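Local coordinates for uncharacterized conserved protein (Idiomarina loihiensis, PDB 2QSD), which is of unknown function but belongs to the DUF1543 family, each chain carrying two regions of that domain type, at residues N8-V13 with F31-S36; H72-A77 with Y156-F161; V61-V66 with F105-A110; L55-F60 with P170-Y175. All coordinates share one frame; numbering follows the deposited sequence.

Contact 1: residues N8-V13 with F31-S36; sequences NKLFLV and FVVGPS
With CG anti to its backbone N (chi1 178°), L10 sends CD1 to V33 CG2, 3.8 Å away, and the two side chains cross obliquely. The setting is a beta hairpin of strands 9-17 and 26-34, a worked example of how antiparallel register decides which side chains meet. L10 pairs with V33 and L12 with F31 as non-hydrogen-bonded pairs, so these four side chains share one face. There L12 lies alongside the F31 ring, pointing the same way, with its CD2 3.8 Å from F31 CE2; L10 CD1 comes to the ring edge, and F88 meets the same ring edge-to-face. On the other face F11 has CG anti to its carbonyl carbon (chi1 -65°), and its CB rests 3.8 Å from V32 CG2. V32 is covered in turn by A43 and I44 of helix 41-47. Two backbone bonds grip each hydrogen-bonded pair, K9 with G34 and F11 with V32. F11 N reaches V32 O at 2.8 Å, nearly straight (174°) and nearly along the C=O axis, whereas K9 N approaches G34 O from above the carbonyl plane. Past the end of the paired strands, N8 lies beside the P35 ring, with its ND2 3.5 Å from P35 CD.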
loop_
_atom_site.group_PDB
_atom_site.type_symbol
_atom_site.label_atom_id
_atom_site.label_comp_id
_atom_site.label_asym_id
_atom_site.label_seq_id
_atom_site.Cartn_x
_atom_site.Cartn_y
_atom_site.Cartn_z
ATOM N N ASN A 8 -26.837 7.882 -11.451
ATOM C CA ASN A 8 -25.602 7.774 -10.701
ATOM C C ASN A 8 -25.145 6.335 -10.506
ATOM O O ASN A 8 -25.957 5.428 -10.330
ATOM C CB ASN A 8 -25.750 8.465 -9.351
ATOM C CG ASN A 8 -25.731 9.978 -9.463
ATOM O OD1 ASN A 8 -26.528 10.663 -8.828
ATOM N ND2 ASN A 8 -24.816 10.505 -10.267
ATOM N N LYS A 9 -23.833 6.142 -10.537
ATOM C CA LYS A 9 -23.242 4.839 -10.320
ATOM C C LYS A 9 -22.338 4.880 -9.089
ATOM O O LYS A 9 -21.677 5.886 -8.829
ATOM C CB LYS A 9 -22.431 4.431 -11.546
ATOM C CG LYS A 9 -23.251 4.160 -12.808
ATOM C CD LYS A 9 -22.330 4.012 -14.022
ATOM C CE LYS A 9 -23.087 3.631 -15.281
ATOM N NZ LYS A 9 -23.998 4.720 -15.743
ATOM N N LEU A 10 -22.326 3.793 -8.326
ATOM C CA LEU A 10 -21.362 3.628 -7.250
ATOM C C LEU A 10 -20.123 2.918 -7.790
ATOM O O LEU A 10 -20.203 1.795 -8.300
ATOM C CB LEU A 10 -21.965 2.835 -6.080
ATOM C CG LEU A 10 -21.031 2.559 -4.892
ATOM C CD1 LEU A 10 -20.643 3.847 -4.164
ATOM C CD2 LEU A 10 -21.648 1.570 -3.920
ATOM N N PHE A 11 -18.984 3.588 -7.682
ATOM C CA PHE A 11 -17.717 3.023 -8.099
ATOM C C PHE A 11 -16.824 2.756 -6.900
ATOM O O PHE A 11 -16.745 3.565 -5.969
ATOM C CB PHE A 11 -16.982 3.975 -9.029
ATOM C CG PHE A 11 -17.675 4.229 -10.339
ATOM C CD1 PHE A 11 -18.386 5.410 -10.540
ATOM C CD2 PHE A 11 -17.571 3.318 -11.389
ATOM C CE1 PHE A 11 -18.996 5.678 -11.763
ATOM C CE2 PHE A 11 -18.182 3.570 -12.614
ATOM C CZ PHE A 11 -18.896 4.754 -12.801
ATOM N N LEU A 12 -16.155 1.613 -6.931
ATOM C CA LEU A 12 -15.071 1.334 -6.010
ATOM C C LEU A 12 -13.773 1.459 -6.803
ATOM O O LEU A 12 -13.558 0.725 -7.760
ATOM C CB LEU A 12 -15.296 -0.030 -5.341
ATOM C CG LEU A 12 -14.403 -1.249 -5.047
ATOM C CD1 LEU A 12 -12.913 -1.024 -4.941
ATOM C CD2 LEU A 12 -14.917 -1.929 -3.784
ATOM N N VAL A 13 -12.931 2.417 -6.418
ATOM C CA VAL A 13 -11.717 2.737 -7.168
ATOM C C VAL A 13 -10.455 2.462 -6.356
ATOM O O VAL A 13 -10.399 2.723 -5.154
ATOM C CB VAL A 13 -11.707 4.208 -7.691
ATOM C CG1 VAL A 13 -12.863 4.465 -8.629
ATOM C CG2 VAL A 13 -11.770 5.201 -6.564
ATOM N N PHE A 31 -14.599 4.936 -2.323
ATOM C CA PHE A 31 -15.944 4.796 -2.854
ATOM C C PHE A 31 -16.396 6.155 -3.350
ATOM O O PHE A 31 -16.293 7.140 -2.625
ATOM C CB PHE A 31 -16.900 4.260 -1.789
ATOM C CG PHE A 31 -16.664 2.820 -1.441
ATOM C CD1 PHE A 31 -15.781 2.471 -0.416
ATOM C CD2 PHE A 31 -17.312 1.806 -2.150
ATOM C CE1 PHE A 31 -15.549 1.131 -0.100
ATOM C CE2 PHE A 31 -17.092 0.463 -1.841
ATOM C CZ PHE A 31 -16.212 0.125 -0.814
ATOM N N VAL A 32 -16.872 6.207 -4.593
ATOM C CA VAL A 32 -17.281 7.466 -5.224
ATOM C C VAL A 32 -18.564 7.284 -6.038
ATOM O O VAL A 32 -18.848 6.182 -6.518
ATOM C CB VAL A 32 -16.174 8.065 -6.138
ATOM C CG1 VAL A 32 -15.060 8.696 -5.311
ATOM C CG2 VAL A 32 -15.613 7.014 -7.106
ATOM N N VAL A 33 -19.333 8.364 -6.184
ATOM C CA VAL A 33 -20.604 8.331 -6.901
ATOM C C VAL A 33 -20.658 9.374 -8.018
ATOM O O VAL A 33 -20.412 10.553 -7.785
ATOM C CB VAL A 33 -21.808 8.510 -5.934
ATOM C CG1 VAL A 33 -23.115 8.716 -6.695
ATOM C CG2 VAL A 33 -21.947 7.306 -5.037
ATOM N N GLY A 34 -20.975 8.925 -9.230
ATOM C CA GLY A 34 -21.161 9.810 -10.376
ATOM C C GLY A 34 -21.831 9.117 -11.557
ATOM O O GLY A 34 -21.948 7.889 -11.573
ATOM N N PRO A 35 -22.284 9.903 -12.552
ATOM C CA PRO A 35 -22.856 9.369 -13.806
ATOM C C PRO A 35 -21.813 8.659 -14.667
ATOM O O PRO A 35 -22.135 7.717 -15.395
ATOM C CB PRO A 35 -23.353 10.623 -14.540
ATOM C CG PRO A 35 -23.328 11.736 -13.517
ATOM C CD PRO A 35 -22.285 11.378 -12.522
ATOM N N SER A 36 -20.574 9.132 -14.589
ATOM C CA SER A 36 -19.462 8.520 -15.299
ATOM C C SER A 36 -18.242 8.483 -14.393
ATOM O O SER A 36 -18.229 9.099 -13.328
ATOM C CB SER A 36 -19.147 9.292 -16.585
ATOM O OG SER A 36 -18.726 10.619 -16.305
#

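Contact 2: residues H72-A77 with Y156-F161; sequences HLTSEA and YVTLEF
An antiparallel strand pair, 69-74 against 155-161, carries a histidine-carboxylate hydrogen bond on one of its faces. H72 NE2 donates to E160 OE2 at 2.8 Å, almost straight (169°), with the oxygen in the imidazole plane and offering its anti lone pair; ring and carboxylate planes are 30° apart. The carboxylate would probably favour a protonated imidazole. H72 CB packs 3.4 Å from T158 OG1; H72 and T158 form a hydrogen-bonded pair whose two backbone bonds fix the register. Replacing H72 by an alanine would remove the NE2 donor and is likely to leave the E160 carboxylate less firmly held. At the other end T74 and Y156 form a second hydrogen-bonded pair, and the chain then curls round the tyrosine: A77 CB, in a poorly ordered part, sits over the ring face 3.8 Å from the Y156 ring centroid, while S75 O lies at the edge, 3.6 Å from Y156 CD2. On the opposite face L73 and V157 run side by side, L73 CD2 being 3.9 Å from V157 CG2. That face turns inward, V157 and L159 resting on L86 of strand 85-90 and L73 touching N8, while strand 155-161 lies between strands 69-74 and 151-152.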
loop_
_atom_site.group_PDB
_atom_site.type_symbol
_atom_site.label_atom_id
_atom_site.label_comp_id
_atom_site.label_asym_id
_atom_site.label_seq_id
_atom_site.Cartn_x
_atom_site.Cartn_y
_atom_site.Cartn_z
ATOM N N HIS A 72 -29.075 1.039 -4.604
ATOM C CA HIS A 72 -29.764 2.236 -5.080
ATOM C C HIS A 72 -29.108 3.470 -4.494
ATOM O O HIS A 72 -28.641 3.444 -3.353
ATOM C CB HIS A 72 -31.239 2.211 -4.691
ATOM C CG HIS A 72 -32.024 1.146 -5.382
ATOM N ND1 HIS A 72 -32.493 1.289 -6.669
ATOM C CD2 HIS A 72 -32.424 -0.080 -4.966
ATOM C CE1 HIS A 72 -33.145 0.194 -7.018
ATOM N NE2 HIS A 72 -33.118 -0.651 -6.003
ATOM N N LEU A 73 -29.076 4.540 -5.279
ATOM C CA LEU A 73 -28.494 5.805 -4.841
ATOM C C LEU A 73 -29.531 6.917 -4.901
ATOM O O LEU A 73 -30.136 7.158 -5.951
ATOM C CB LEU A 73 -27.270 6.166 -5.691
ATOM C CG LEU A 73 -26.130 5.145 -5.729
ATOM C CD1 LEU A 73 -25.143 5.490 -6.835
ATOM C CD2 LEU A 73 -25.430 5.020 -4.377
ATOM N N THR A 74 -29.734 7.583 -3.767
ATOM C CA THR A 74 -30.732 8.650 -3.649
ATOM C C THR A 74 -30.177 9.883 -2.938
ATOM O O THR A 74 -29.253 9.783 -2.122
ATOM C CB THR A 74 -32.004 8.169 -2.900
ATOM O OG1 THR A 74 -31.629 7.365 -1.773
ATOM C CG2 THR A 74 -32.915 7.356 -3.823
ATOM N N SER A 75 -30.753 11.042 -3.255
ATOM C CA SER A 75 -30.395 12.302 -2.600
ATOM C C SER A 75 -30.941 12.389 -1.176
ATOM O O SER A 75 -30.311 12.988 -0.305
ATOM C CB SER A 75 -30.886 13.499 -3.418
ATOM O OG SER A 75 -30.131 13.645 -4.605
ATOM N N GLU A 76 -32.105 11.783 -0.948
ATOM C CA GLU A 76 -32.778 11.863 0.349
ATOM C C GLU A 76 -32.942 10.500 1.019
ATOM O O GLU A 76 -33.138 9.488 0.344
ATOM C CB GLU A 76 -34.140 12.549 0.199
ATOM C CG GLU A 76 -34.049 14.032 -0.158
ATOM C CD GLU A 76 -35.396 14.651 -0.489
ATOM O OE1 GLU A 76 -36.351 14.481 0.301
ATOM O OE2 GLU A 76 -35.497 15.320 -1.540
ATOM N N ALA A 77 -32.864 10.491 2.349
ATOM C CA ALA A 77 -33.034 9.273 3.140
ATOM C C ALA A 77 -34.396 9.248 3.831
ATOM O O ALA A 77 -34.879 8.191 4.242
ATOM C CB ALA A 77 -31.917 9.147 4.163
ATOM N N TYR A 156 -27.162 8.727 -0.624
ATOM C CA TYR A 156 -27.436 7.649 0.317
ATOM C C TYR A 156 -27.506 6.302 -0.396
ATOM O O TYR A 156 -28.041 6.200 -1.498
ATOM C CB TYR A 156 -28.721 7.927 1.101
ATOM C CG TYR A 156 -28.597 9.073 2.083
ATOM C CD1 TYR A 156 -28.114 8.857 3.375
ATOM C CD2 TYR A 156 -28.956 10.374 1.721
ATOM C CE1 TYR A 156 -27.993 9.905 4.282
ATOM C CE2 TYR A 156 -28.838 11.432 2.622
ATOM C CZ TYR A 156 -28.357 11.186 3.901
ATOM O OH TYR A 156 -28.238 12.219 4.802
ATOM N N VAL A 157 -26.942 5.281 0.238
ATOM C CA VAL A 157 -26.940 3.928 -0.301
ATOM C C VAL A 157 -28.061 3.119 0.347
ATOM O O VAL A 157 -28.071 2.919 1.566
ATOM C CB VAL A 157 -25.584 3.226 -0.052
ATOM C CG1 VAL A 157 -25.626 1.768 -0.509
ATOM C CG2 VAL A 157 -24.462 3.975 -0.754
ATOM N N THR A 158 -29.015 2.678 -0.470
ATOM C CA THR A 158 -30.072 1.786 -0.000
ATOM C C THR A 158 -30.032 0.474 -0.769
ATOM O O THR A 158 -29.643 0.442 -1.933
ATOM C CB THR A 158 -31.480 2.423 -0.089
ATOM O OG1 THR A 158 -31.724 2.889 -1.420
ATOM C CG2 THR A 158 -31.611 3.588 0.888
ATOM N N LEU A 159 -30.442 -0.604 -0.107
ATOM C CA LEU A 159 -30.353 -1.945 -0.667
ATOM C C LEU A 159 -31.720 -2.573 -0.912
ATOM O O LEU A 159 -32.651 -2.359 -0.139
ATOM C CB LEU A 159 -29.503 -2.840 0.242
ATOM C CG LEU A 159 -28.083 -2.332 0.516
ATOM C CD1 LEU A 159 -27.408 -3.169 1.570
ATOM C CD2 LEU A 159 -27.235 -2.295 -0.757
ATOM N N GLU A 160 -31.823 -3.340 -1.997
ATOM C CA GLU A 160 -33.042 -4.061 -2.364
ATOM C C GLU A 160 -32.688 -5.476 -2.827
ATOM O O GLU A 160 -31.963 -5.644 -3.805
ATOM C CB GLU A 160 -33.773 -3.315 -3.482
ATOM C CG GLU A 160 -35.040 -4.004 -3.986
ATOM C CD GLU A 160 -35.326 -3.739 -5.461
ATOM O OE1 GLU A 160 -36.332 -4.272 -5.977
ATOM O OE2 GLU A 160 -34.546 -3.014 -6.112
ATOM N N PHE A 161 -33.194 -6.489 -2.125
ATOM C CA PHE A 161 -32.959 -7.878 -2.502
ATOM C C PHE A 161 -33.631 -8.238 -3.833
ATOM O O PHE A 161 -34.845 -8.102 -3.973
ATOM C CB PHE A 161 -33.430 -8.822 -1.394
ATOM C CG PHE A 161 -33.138 -10.278 -1.663
ATOM C CD1 PHE A 161 -31.892 -10.816 -1.365
ATOM C CD2 PHE A 161 -34.115 -11.114 -2.207
ATOM C CE1 PHE A 161 -31.613 -12.165 -1.610
ATOM C CE2 PHE A 161 -33.847 -12.458 -2.460
ATOM C CZ PHE A 161 -32.590 -12.986 -2.157
#

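Contact 3: residues V61-V66 with F105-A110; sequences VHLHHV and FTVVVA
V66 wedges its two methyl groups against strand 105-110, V66 CG2 meeting V107 CG1 at 3.9 Å while V66 CG1 reaches the backbone, 3.4 Å from V107 O. The V66 and V107 side chains cross at about a right angle. With V66 CG1 anti to its backbone N (chi1 177°), the same methyl also meets the next inward-pointing residue, lying 3.9 Å from V109 CG2. V109 CG2 in turn touches the V66 main chain, 3.5 Å from V66 O. L63 adds a looser touch, its CD1 4.4 Å from V107 CG1. The pattern exemplifies packing between the edges of separate sheets: strand 65-66 is outermost in one antiparallel sheet of this chain, strand 105-110 in another. Their nearest CA atoms, V66 CA and V108 CA, stay 6.4 Å apart, and the two segments share no hydrogen bond, so the join rests on van der Waals packing, methyl on methyl and methyl on carbonyl oxygen. L86 of strand 85-90 touches both V66 and V107, and L12 reaches V107 from strand 9-17, which buries the cluster. Where the chain enters strand 65-66, two imidazoles meet at their edges: H64 ND1 and H65 ND1 are hydrogen-bonded at 2.9 Å, and either could be the donor. H65 is anchored a second time through NE2, which is bonded to D162 OD2.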
loop_
_atom_site.group_PDB
_atom_site.type_symbol
_atom_site.label_atom_id
_atom_site.label_comp_id
_atom_site.label_asym_id
_atom_site.label_seq_id
_atom_site.Cartn_x
_atom_site.Cartn_y
_atom_site.Cartn_z
ATOM N N VAL A 61 -14.265 -0.773 -10.179
ATOM C CA VAL A 61 -15.448 -1.542 -10.535
ATOM C C VAL A 61 -16.704 -0.735 -10.234
ATOM O O VAL A 61 -16.797 -0.071 -9.203
ATOM C CB VAL A 61 -15.462 -2.940 -9.846
ATOM C CG1 VAL A 61 -15.288 -2.826 -8.323
ATOM C CG2 VAL A 61 -16.717 -3.734 -10.213
ATOM N N HIS A 62 -17.643 -0.754 -11.175
ATOM C CA HIS A 62 -18.989 -0.247 -10.953
ATOM C C HIS A 62 -19.699 -1.295 -10.121
ATOM O O HIS A 62 -19.899 -2.423 -10.575
ATOM C CB HIS A 62 -19.692 -0.022 -12.301
ATOM C CG HIS A 62 -21.167 0.240 -12.201
ATOM N ND1 HIS A 62 -22.049 -0.124 -13.196
ATOM C CD2 HIS A 62 -21.913 0.831 -11.237
ATOM C CE1 HIS A 62 -23.272 0.232 -12.850
ATOM N NE2 HIS A 62 -23.217 0.809 -11.664
ATOM N N LEU A 63 -20.055 -0.920 -8.896
ATOM C CA LEU A 63 -20.678 -1.834 -7.940
ATOM C C LEU A 63 -22.195 -1.657 -7.967
ATOM O O LEU A 63 -22.694 -0.604 -7.570
ATOM C CB LEU A 63 -20.167 -1.518 -6.534
ATOM C CG LEU A 63 -19.452 -2.558 -5.673
ATOM C CD1 LEU A 63 -19.622 -2.180 -4.208
ATOM C CD2 LEU A 63 -19.915 -3.993 -5.920
ATOM N N HIS A 64 -22.926 -2.669 -8.435
ATOM C CA HIS A 64 -24.395 -2.579 -8.521
ATOM C C HIS A 64 -25.140 -3.641 -7.713
ATOM O O HIS A 64 -26.310 -3.452 -7.352
ATOM C CB HIS A 64 -24.884 -2.567 -9.975
ATOM C CG HIS A 64 -24.274 -3.629 -10.837
ATOM N ND1 HIS A 64 -24.626 -4.959 -10.745
ATOM C CD2 HIS A 64 -23.344 -3.555 -11.818
ATOM C CE1 HIS A 64 -23.929 -5.661 -11.621
ATOM N NE2 HIS A 64 -23.142 -4.832 -12.284
ATOM N N HIS A 65 -24.460 -4.748 -7.421
ATOM C CA HIS A 65 -25.048 -5.829 -6.642
ATOM C C HIS A 65 -24.040 -6.426 -5.682
ATOM O O HIS A 65 -22.885 -6.642 -6.058
ATOM C CB HIS A 65 -25.584 -6.927 -7.560
ATOM C CG HIS A 65 -26.907 -6.604 -8.175
ATOM N ND1 HIS A 65 -27.029 -5.958 -9.386
ATOM C CD2 HIS A 65 -28.167 -6.839 -7.746
ATOM C CE1 HIS A 65 -28.309 -5.805 -9.675
ATOM N NE2 HIS A 65 -29.021 -6.334 -8.697
ATOM N N VAL A 66 -24.480 -6.664 -4.442
ATOM C CA VAL A 66 -23.687 -7.355 -3.414
ATOM C C VAL A 66 -24.585 -8.351 -2.655
ATOM O O VAL A 66 -25.612 -7.958 -2.094
ATOM C CB VAL A 66 -23.034 -6.369 -2.385
ATOM C CG1 VAL A 66 -22.272 -7.141 -1.301
ATOM C CG2 VAL A 66 -22.090 -5.393 -3.056
ATOM N N PHE A 105 -9.531 -7.678 0.338
ATOM C CA PHE A 105 -10.755 -7.112 0.914
ATOM C C PHE A 105 -12.018 -7.700 0.298
ATOM O O PHE A 105 -11.954 -8.424 -0.700
ATOM C CB PHE A 105 -10.774 -5.578 0.783
ATOM C CG PHE A 105 -10.856 -5.079 -0.634
ATOM C CD1 PHE A 105 -9.705 -4.693 -1.307
ATOM C CD2 PHE A 105 -12.082 -4.983 -1.292
ATOM C CE1 PHE A 105 -9.772 -4.230 -2.611
ATOM C CE2 PHE A 105 -12.157 -4.526 -2.591
ATOM C CZ PHE A 105 -11.002 -4.140 -3.248
ATOM N N THR A 106 -13.161 -7.358 0.892
ATOM C CA THR A 106 -14.474 -7.673 0.323
ATOM C C THR A 106 -15.537 -6.635 0.703
ATOM O O THR A 106 -15.314 -5.783 1.567
ATOM C CB THR A 106 -14.958 -9.097 0.711
ATOM O OG1 THR A 106 -16.097 -9.450 -0.085
ATOM C CG2 THR A 106 -15.335 -9.168 2.179
ATOM N N VAL A 107 -16.681 -6.710 0.026
ATOM C CA VAL A 107 -17.866 -5.947 0.390
ATOM C C VAL A 107 -18.980 -6.944 0.687
ATOM O O VAL A 107 -19.192 -7.887 -0.076
ATOM C CB VAL A 107 -18.290 -4.959 -0.729
ATOM C CG1 VAL A 107 -19.539 -4.179 -0.325
ATOM C CG2 VAL A 107 -17.154 -3.979 -1.055
ATOM N N VAL A 108 -19.659 -6.758 1.817
ATOM C CA VAL A 108 -20.762 -7.633 2.234
ATOM C C VAL A 108 -21.975 -6.823 2.687
ATOM O O VAL A 108 -21.871 -5.622 2.953
ATOM C CB VAL A 108 -20.365 -8.609 3.394
ATOM C CG1 VAL A 108 -19.317 -9.633 2.948
ATOM C CG2 VAL A 108 -19.912 -7.846 4.648
ATOM N N VAL A 109 -23.123 -7.492 2.778
ATOM C CA VAL A 109 -24.345 -6.881 3.298
ATOM C C VAL A 109 -24.644 -7.453 4.684
ATOM O O VAL A 109 -24.765 -8.671 4.849
ATOM C CB VAL A 109 -25.539 -7.093 2.336
ATOM C CG1 VAL A 109 -26.841 -6.619 2.967
ATOM C CG2 VAL A 109 -25.295 -6.364 1.029
ATOM N N ALA A 110 -24.739 -6.573 5.677
ATOM C CA ALA A 110 -24.999 -6.995 7.056
ATOM C C ALA A 110 -25.775 -5.949 7.849
ATOM O O ALA A 110 -25.919 -4.805 7.405
ATOM C CB ALA A 110 -23.699 -7.339 7.759
#

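Contact 4: residues L55-F60 with P170-Y175; sequences LHLDSF and PDWKGY
The H56 imidazole has the Y175 ring over one face and D58 OD1 at its edge. The two rings form an offset stack, centroids of H56 and Y175 4.3 Å apart and planes at 23°, with Y175 CE1 above the middle of the imidazole; H56 CB also sits over the tyrosine face as a CH-pi contact. H56 has CG in the crowded position between its backbone N and carbonyl carbon, and its ND1 donates in the ring plane to D58 OD1 at 2.7 Å. NE2 is taken up by E25, so both ring nitrogens are engaged. An alanine in place of H56 would remove the imidazole and would probably loosen Y175 while depriving D58 OD1 and E25 of a polar partner. Further along, W172 has L57 O at its edge and G174 N above one face. The F60 ring is near parallel to it (27°) but slid aside, so that F60 CD1 touches W172 CE3 at 3.7 Å with hardly any overlap. The backbones join where G174 N donates to D58 O at 2.8 Å and D171 N to F60 O at 2.9 Å; a weak bond from F60 N to W172 O, 3.3 Å, lies between. The chain turns a corner at G174, and strand 56-62 carries a classic beta bulge against strand 9-17, in which D58 and S59 both face Y14.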
loop_
_atom_site.group_PDB
_atom_site.type_symbol
_atom_site.label_atom_id
_atom_site.label_comp_id
_atom_site.label_asym_id
_atom_site.label_seq_id
_atom_site.Cartn_x
_atom_site.Cartn_y
_atom_site.Cartn_z
ATOM N N LEU A 55 -0.974 11.481 -8.733
ATOM C CA LEU A 55 -2.078 10.592 -8.395
ATOM C C LEU A 55 -2.577 9.859 -9.633
ATOM O O LEU A 55 -2.764 10.456 -10.695
ATOM C CB LEU A 55 -3.216 11.384 -7.743
ATOM C CG LEU A 55 -4.482 10.669 -7.258
ATOM C CD1 LEU A 55 -4.169 9.641 -6.180
ATOM C CD2 LEU A 55 -5.471 11.686 -6.739
ATOM N N HIS A 56 -2.764 8.553 -9.496
ATOM C CA HIS A 56 -3.204 7.732 -10.615
ATOM C C HIS A 56 -4.218 6.693 -10.183
ATOM O O HIS A 56 -4.174 6.181 -9.063
ATOM C CB HIS A 56 -2.012 7.057 -11.308
ATOM C CG HIS A 56 -1.124 6.287 -10.379
ATOM N ND1 HIS A 56 -1.253 4.929 -10.181
ATOM C CD2 HIS A 56 -0.090 6.684 -9.597
ATOM C CE1 HIS A 56 -0.341 4.521 -9.317
ATOM N NE2 HIS A 56 0.375 5.567 -8.943
ATOM N N LEU A 57 -5.135 6.404 -11.096
ATOM C CA LEU A 57 -6.127 5.360 -10.949
ATOM C C LEU A 57 -5.533 4.040 -11.435
ATOM O O LEU A 57 -4.937 3.993 -12.510
ATOM C CB LEU A 57 -7.330 5.743 -11.799
ATOM C CG LEU A 57 -8.613 4.940 -11.721
ATOM C CD1 LEU A 57 -9.379 5.294 -10.462
ATOM C CD2 LEU A 57 -9.419 5.255 -12.961
ATOM N N ASP A 58 -5.699 2.974 -10.653
ATOM C CA ASP A 58 -5.115 1.665 -10.997
ATOM C C ASP A 58 -6.126 0.577 -11.360
ATOM O O ASP A 58 -5.884 -0.217 -12.265
ATOM C CB ASP A 58 -4.170 1.175 -9.896
ATOM C CG ASP A 58 -2.863 1.957 -9.859
ATOM O OD1 ASP A 58 -2.582 2.706 -10.821
ATOM O OD2 ASP A 58 -2.116 1.824 -8.865
ATOM N N SER A 59 -7.236 0.523 -10.633
ATOM C CA SER A 59 -8.378 -0.294 -11.024
ATOM C C SER A 59 -9.662 0.288 -10.456
ATOM O O SER A 59 -9.631 1.101 -9.534
ATOM C CB SER A 59 -8.213 -1.753 -10.591
ATOM O OG SER A 59 -8.205 -1.881 -9.185
ATOM N N PHE A 60 -10.786 -0.122 -11.031
ATOM C CA PHE A 60 -12.096 0.229 -10.514
ATOM C C PHE A 60 -13.151 -0.799 -10.902
ATOM O O PHE A 60 -12.965 -1.575 -11.843
ATOM C CB PHE A 60 -12.528 1.633 -10.964
ATOM C CG PHE A 60 -12.843 1.746 -12.431
ATOM C CD1 PHE A 60 -11.871 2.164 -13.329
ATOM C CD2 PHE A 60 -14.120 1.464 -12.912
ATOM C CE1 PHE A 60 -12.153 2.281 -14.683
ATOM C CE2 PHE A 60 -14.412 1.570 -14.265
ATOM C CZ PHE A 60 -13.428 1.983 -15.153
ATOM N N PRO A 170 -12.214 -6.265 -11.043
ATOM C CA PRO A 170 -12.206 -4.978 -11.747
ATOM C C PRO A 170 -12.904 -5.005 -13.109
ATOM O O PRO A 170 -12.855 -6.015 -13.815
ATOM C CB PRO A 170 -10.712 -4.694 -11.947
ATOM C CG PRO A 170 -9.992 -5.631 -11.018
ATOM C CD PRO A 170 -10.855 -6.832 -10.932
ATOM N N ASP A 171 -13.561 -3.901 -13.455
ATOM C CA ASP A 171 -14.017 -3.663 -14.816
ATOM C C ASP A 171 -12.793 -3.374 -15.692
ATOM O O ASP A 171 -12.744 -3.746 -16.861
ATOM C CB ASP A 171 -14.978 -2.465 -14.865
ATOM C CG ASP A 171 -16.295 -2.729 -14.152
ATOM O OD1 ASP A 171 -16.629 -3.912 -13.916
ATOM O OD2 ASP A 171 -17.006 -1.748 -13.836
ATOM N N TRP A 172 -11.813 -2.706 -15.096
ATOM C CA TRP A 172 -10.634 -2.222 -15.786
ATOM C C TRP A 172 -9.474 -2.210 -14.802
ATOM O O TRP A 172 -9.663 -1.898 -13.629
ATOM C CB TRP A 172 -10.889 -0.802 -16.305
ATOM C CG TRP A 172 -9.666 -0.113 -16.846
ATOM C CD1 TRP A 172 -9.207 -0.148 -18.129
ATOM C CD2 TRP A 172 -8.748 0.716 -16.115
ATOM N NE1 TRP A 172 -8.062 0.603 -18.246
ATOM C CE2 TRP A 172 -7.755 1.143 -17.026
ATOM C CE3 TRP A 172 -8.666 1.135 -14.778
ATOM C CZ2 TRP A 172 -6.692 1.969 -16.646
ATOM C CZ3 TRP A 172 -7.609 1.951 -14.399
ATOM C CH2 TRP A 172 -6.635 2.360 -15.332
ATOM N N LYS A 173 -8.282 -2.548 -15.286
ATOM C CA LYS A 173 -7.044 -2.343 -14.535
ATOM C C LYS A 173 -5.935 -1.811 -15.440
ATOM O O LYS A 173 -5.901 -2.105 -16.637
ATOM C CB LYS A 173 -6.612 -3.602 -13.771
ATOM C CG LYS A 173 -6.412 -4.842 -14.621
ATOM C CD LYS A 173 -6.296 -6.088 -13.753
ATOM C CE LYS A 173 -6.304 -7.354 -14.605
ATOM N NZ LYS A 173 -6.476 -8.582 -13.781
ATOM N N GLY A 174 -5.044 -1.011 -14.864
ATOM C CA GLY A 174 -3.978 -0.354 -15.615
ATOM C C GLY A 174 -3.390 0.822 -14.864
ATOM O O GLY A 174 -3.285 0.791 -13.639
ATOM N N TYR A 175 -3.003 1.858 -15.603
ATOM C CA TYR A 175 -2.378 3.041 -15.029
ATOM C C TYR A 175 -2.956 4.268 -15.706
ATOM O O TYR A 175 -2.693 4.512 -16.876
ATOM C CB TYR A 175 -0.856 2.991 -15.228
ATOM C CG TYR A 175 -0.086 4.080 -14.496
ATOM C CD1 TYR A 175 0.469 3.842 -13.238
ATOM C CD2 TYR A 175 0.093 5.343 -15.063
ATOM C CE1 TYR A 175 1.181 4.836 -12.565
ATOM C CE2 TYR A 175 0.794 6.344 -14.397
ATOM C CZ TYR A 175 1.336 6.084 -13.151
ATOM O OH TYR A 175 2.035 7.077 -12.500
#

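Overall arrangement
From the N terminus, contact 1 closes first, sealing the hairpin of strands 9-17 and 26-34 before any other contact opens. Strand 56-62 then opens contact 4 and runs on into contact 3, and contact 2 opens at residue 72. Contact 3 closes at 105-110 and contact 2 only at 156-161, so these two cross; both fall within the long loop that contact 4 shuts at 170-175. Contacts 1, 3 and 4 all reach one sheet through the neighbouring strands 9-17 and 56-62. L63 ties contact 3 to L10, D171 of contact 4 bonds to H62 of contact 3, and L73 of contact 2 leans on contact 1. Contacts 2 and 4, about 26 Å apart between centres, lie on opposite sides of the chain's centre.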